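Local coordinates for protein putative amidohydrolase (Unidentified, PDB 3MKV) that probably acts as a zinc-dependent prolidase of the amidohydrolase superfamily, cleaving dipeptides that end in proline, at residues L167-D172 against V181-Q186. Residues are numbered along the deposited sequence; the frame is centred on the assembly and turned at random.
Sequences LGRVAD and VREELQ
Arg-169 reaches from strand 168-170 to helix 174-187 and joins two consecutive glutamates, Glu-183 and Glu-184, in a salt-bridge network. The backbones stay well apart, with 10.4 Å between CA of Arg-169 and CA of Glu-184, and the side chains bridge the gap. The arginine chain runs out straight to CD, then bends at chi3 (-69°), which turns its terminal nitrogens to the helix.

Arg-169 NH1 donates to Glu-184 OE2 at 2.8 Å. This oxygen uses its anti lone pair and lies slightly out of the guanidinium plane. The Glu-184 carboxylate stands almost perpendicular to that plane. A bend at chi2 (-52°) brings the carboxylate round to the arginine, and the two chains run antiparallel. Glu-184 OE2 also lies 3.6 Å from Arg-169 CD.

Arg-169 NH2 donates to Glu-183 OE1 at 3.0 Å, the straightest of the bonds. OE1 lies in the guanidinium plane, but the donor comes from above the carboxylate plane. Arg-169 NH1 adds a weak bond to Glu-183 OE1 at 3.3 Å. Glu-183 meets the arginine nearly at right angles.

Strands 168-170 and 135-137 form a small parallel sheet, which the network ties to helix 174-187 within the amidohydrolase domain. Glu-183 also packs on Thr-139 of the second subunit, near a subunit interface. Arg-169 and Arg-134 both lie round the Glu-184 carboxylate, Arg-134 giving its backbone N to OE1. Their positive charges probably favour its ionised form, and Arg-169 should also ease the repulsion between the two glutamates.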
ATOM      1  N   LEU A 167      26.491   1.342   1.559  1.00 43.42           N
ATOM      2  CA  LEU A 167      27.411   0.201   1.533  1.00 48.50           C
ATOM      3  C   LEU A 167      26.676  -1.153   1.660  1.00 47.01           C
ATOM      4  O   LEU A 167      27.169  -2.192   1.198  1.00 42.27           O
ATOM      5  CB  LEU A 167      28.440   0.303   2.666  1.00 46.23           C
ATOM      6  CG  LEU A 167      29.431   1.464   2.832  1.00 51.18           C
ATOM      7  CD1 LEU A 167      30.591   0.970   3.713  1.00 49.90           C
ATOM      8  CD2 LEU A 167      29.965   2.037   1.526  1.00 44.00           C
ATOM      9  N   GLY A 168      25.511  -1.140   2.300  1.00 44.74           N
ATOM     10  CA  GLY A 168      24.727  -2.352   2.447  1.00 46.43           C
ATOM     11  C   GLY A 168      23.229  -2.189   2.290  1.00 44.26           C
ATOM     12  O   GLY A 168      22.743  -1.133   1.916  1.00 48.07           O
ATOM     13  N   ARG A 169      22.503  -3.265   2.577  1.00 45.90           N
ATOM     14  CA  ARG A 169      21.051  -3.282   2.521  1.00 44.55           C
ATOM     15  C   ARG A 169      20.583  -4.308   3.529  1.00 43.83           C
ATOM     16  O   ARG A 169      21.249  -5.315   3.727  1.00 45.97           O
ATOM     17  CB  ARG A 169      20.575  -3.698   1.137  1.00 45.32           C
ATOM     18  CG  ARG A 169      21.011  -5.110   0.747  1.00 51.56           C
ATOM     19  CD  ARG A 169      20.563  -5.455  -0.666  1.00 48.98           C
ATOM     20  NE  ARG A 169      19.118  -5.591  -0.762  1.00 38.49           N
ATOM     21  CZ  ARG A 169      18.467  -5.860  -1.893  1.00 47.48           C
ATOM     22  NH1 ARG A 169      19.130  -6.011  -3.031  1.00 44.32           N
ATOM     23  NH2 ARG A 169      17.146  -5.973  -1.892  1.00 41.64           N
ATOM     24  N   VAL A 170      19.435  -4.057   4.154  1.00 46.45           N
ATOM     25  CA  VAL A 170      18.877  -4.985   5.130  1.00 46.46           C
ATOM     26  C   VAL A 170      17.997  -6.038   4.481  1.00 48.89           C
ATOM     27  O   VAL A 170      17.262  -5.758   3.535  1.00 51.47           O
ATOM     28  CB  VAL A 170      18.063  -4.259   6.212  1.00 50.40           C
ATOM     29  CG1 VAL A 170      17.405  -5.280   7.157  1.00 38.30           C
ATOM     30  CG2 VAL A 170      18.961  -3.298   6.976  1.00 48.52           C
ATOM     31  N   ALA A 171      18.081  -7.253   5.003  1.00 50.26           N
ATOM     32  CA  ALA A 171      17.313  -8.371   4.480  1.00 53.00           C
ATOM     33  C   ALA A 171      17.277  -9.487   5.533  1.00 53.44           C
ATOM     34  O   ALA A 171      18.308  -9.828   6.120  1.00 51.24           O
ATOM     35  CB  ALA A 171      17.929  -8.877   3.160  1.00 48.57           C
ATOM     36  N   ASP A 172      16.090 -10.043   5.772  1.00 50.97           N
ATOM     37  CA  ASP A 172      15.924 -11.088   6.779  1.00 49.19           C
ATOM     38  C   ASP A 172      15.083 -12.207   6.216  1.00 50.54           C
ATOM     39  O   ASP A 172      14.074 -11.974   5.550  1.00 49.25           O
ATOM     40  CB  ASP A 172      15.241 -10.539   8.030  1.00 46.98           C
ATOM     41  CG  ASP A 172      15.996  -9.382   8.650  1.00 52.15           C
ATOM     42  OD1 ASP A 172      16.954  -9.615   9.427  1.00 58.19           O
ATOM     43  OD2 ASP A 172      15.617  -8.232   8.372  1.00 52.37           O
ATOM     44  N   VAL A 181      20.022 -11.367  -3.137  1.00 46.59           N
ATOM     45  CA  VAL A 181      21.220 -11.803  -3.840  1.00 45.29           C
ATOM     46  C   VAL A 181      20.952 -11.841  -5.325  1.00 45.18           C
ATOM     47  O   VAL A 181      21.796 -11.463  -6.124  1.00 45.75           O
ATOM     48  CB  VAL A 181      21.681 -13.191  -3.384  1.00 52.18           C
ATOM     49  CG1 VAL A 181      22.698 -13.768  -4.371  1.00 51.25           C
ATOM     50  CG2 VAL A 181      22.259 -13.119  -1.976  1.00 52.29           C
ATOM     51  N   ARG A 182      19.767 -12.308  -5.697  1.00 47.70           N
ATOM     52  CA  ARG A 182      19.406 -12.401  -7.104  1.00 42.24           C
ATOM     53  C   ARG A 182      19.361 -11.009  -7.731  1.00 42.30           C
ATOM     54  O   ARG A 182      19.796 -10.817  -8.869  1.00 43.13           O
ATOM     55  CB  ARG A 182      18.079 -13.147  -7.274  1.00 47.34           C
ATOM     56  CG  ARG A 182      18.185 -14.650  -6.998  1.00 37.96           C
ATOM     57  CD  ARG A 182      16.809 -15.309  -6.978  1.00 39.12           C
ATOM     58  NE  ARG A 182      16.910 -16.742  -6.749  1.00 43.54           N
ATOM     59  CZ  ARG A 182      15.884 -17.549  -6.508  1.00 43.99           C
ATOM     60  NH1 ARG A 182      14.645 -17.080  -6.484  1.00 42.78           N
ATOM     61  NH2 ARG A 182      16.101 -18.840  -6.320  1.00 46.22           N
ATOM     62  N   GLU A 183      18.869 -10.038  -6.970  1.00 35.92           N
ATOM     63  CA  GLU A 183      18.868  -8.634  -7.392  1.00 39.54           C
ATOM     64  C   GLU A 183      20.271  -8.058  -7.600  1.00 43.57           C
ATOM     65  O   GLU A 183      20.536  -7.404  -8.612  1.00 46.50           O
ATOM     66  CB  GLU A 183      18.085  -7.774  -6.386  1.00 35.77           C
ATOM     67  CG  GLU A 183      16.610  -8.176  -6.314  1.00 48.79           C
ATOM     68  CD  GLU A 183      15.813  -7.358  -5.324  1.00 52.73           C
ATOM     69  OE1 GLU A 183      16.359  -6.369  -4.803  1.00 56.51           O
ATOM     70  OE2 GLU A 183      14.639  -7.708  -5.063  1.00 65.10           O
ATOM     71  N   GLU A 184      21.166  -8.297  -6.646  1.00 40.14           N
ATOM     72  CA  GLU A 184      22.514  -7.776  -6.745  1.00 42.09           C
ATOM     73  C   GLU A 184      23.225  -8.399  -7.939  1.00 43.81           C
ATOM     74  O   GLU A 184      23.928  -7.719  -8.692  1.00 44.78           O
ATOM     75  CB  GLU A 184      23.309  -8.029  -5.451  1.00 39.12           C
ATOM     76  CG  GLU A 184      22.807  -7.272  -4.221  1.00 42.89           C
ATOM     77  CD  GLU A 184      22.650  -5.774  -4.452  1.00 57.19           C
ATOM     78  OE1 GLU A 184      23.595  -5.141  -4.974  1.00 58.05           O
ATOM     79  OE2 GLU A 184      21.578  -5.228  -4.103  1.00 53.38           O
ATOM     80  N   LEU A 185      23.040  -9.702  -8.111  1.00 42.56           N
ATOM     81  CA  LEU A 185      23.632 -10.394  -9.236  1.00 45.48           C
ATOM     82  C   LEU A 185      23.087  -9.878 -10.582  1.00 45.61           C
ATOM     83  O   LEU A 185      23.854  -9.660 -11.520  1.00 42.48           O
ATOM     84  CB  LEU A 185      23.420 -11.903  -9.095  1.00 50.83           C
ATOM     85  CG  LEU A 185      24.204 -12.615  -7.984  1.00 48.28           C
ATOM     86  CD1 LEU A 185      23.785 -14.063  -7.855  1.00 43.01           C
ATOM     87  CD2 LEU A 185      25.688 -12.535  -8.265  1.00 48.44           C
ATOM     88  N   GLN A 186      21.776  -9.674 -10.683  1.00 44.56           N
ATOM     89  CA  GLN A 186      21.210  -9.185 -11.942  1.00 49.38           C
ATOM     90  C   GLN A 186      21.710  -7.774 -12.222  1.00 47.47           C
ATOM     91  O   GLN A 186      21.861  -7.384 -13.384  1.00 47.27           O
ATOM     92  CB  GLN A 186      19.669  -9.232 -11.958  1.00 48.41           C
ATOM     93  CG  GLN A 186      18.985  -7.923 -11.591  1.00 60.33           C
ATOM     94  CD  GLN A 186      18.882  -6.907 -12.749  1.00 63.87           C
ATOM     95  OE1 GLN A 186      18.383  -7.214 -13.837  1.00 48.13           O
ATOM     96  NE2 GLN A 186      19.324  -5.675 -12.491  1.00 61.82           N
TER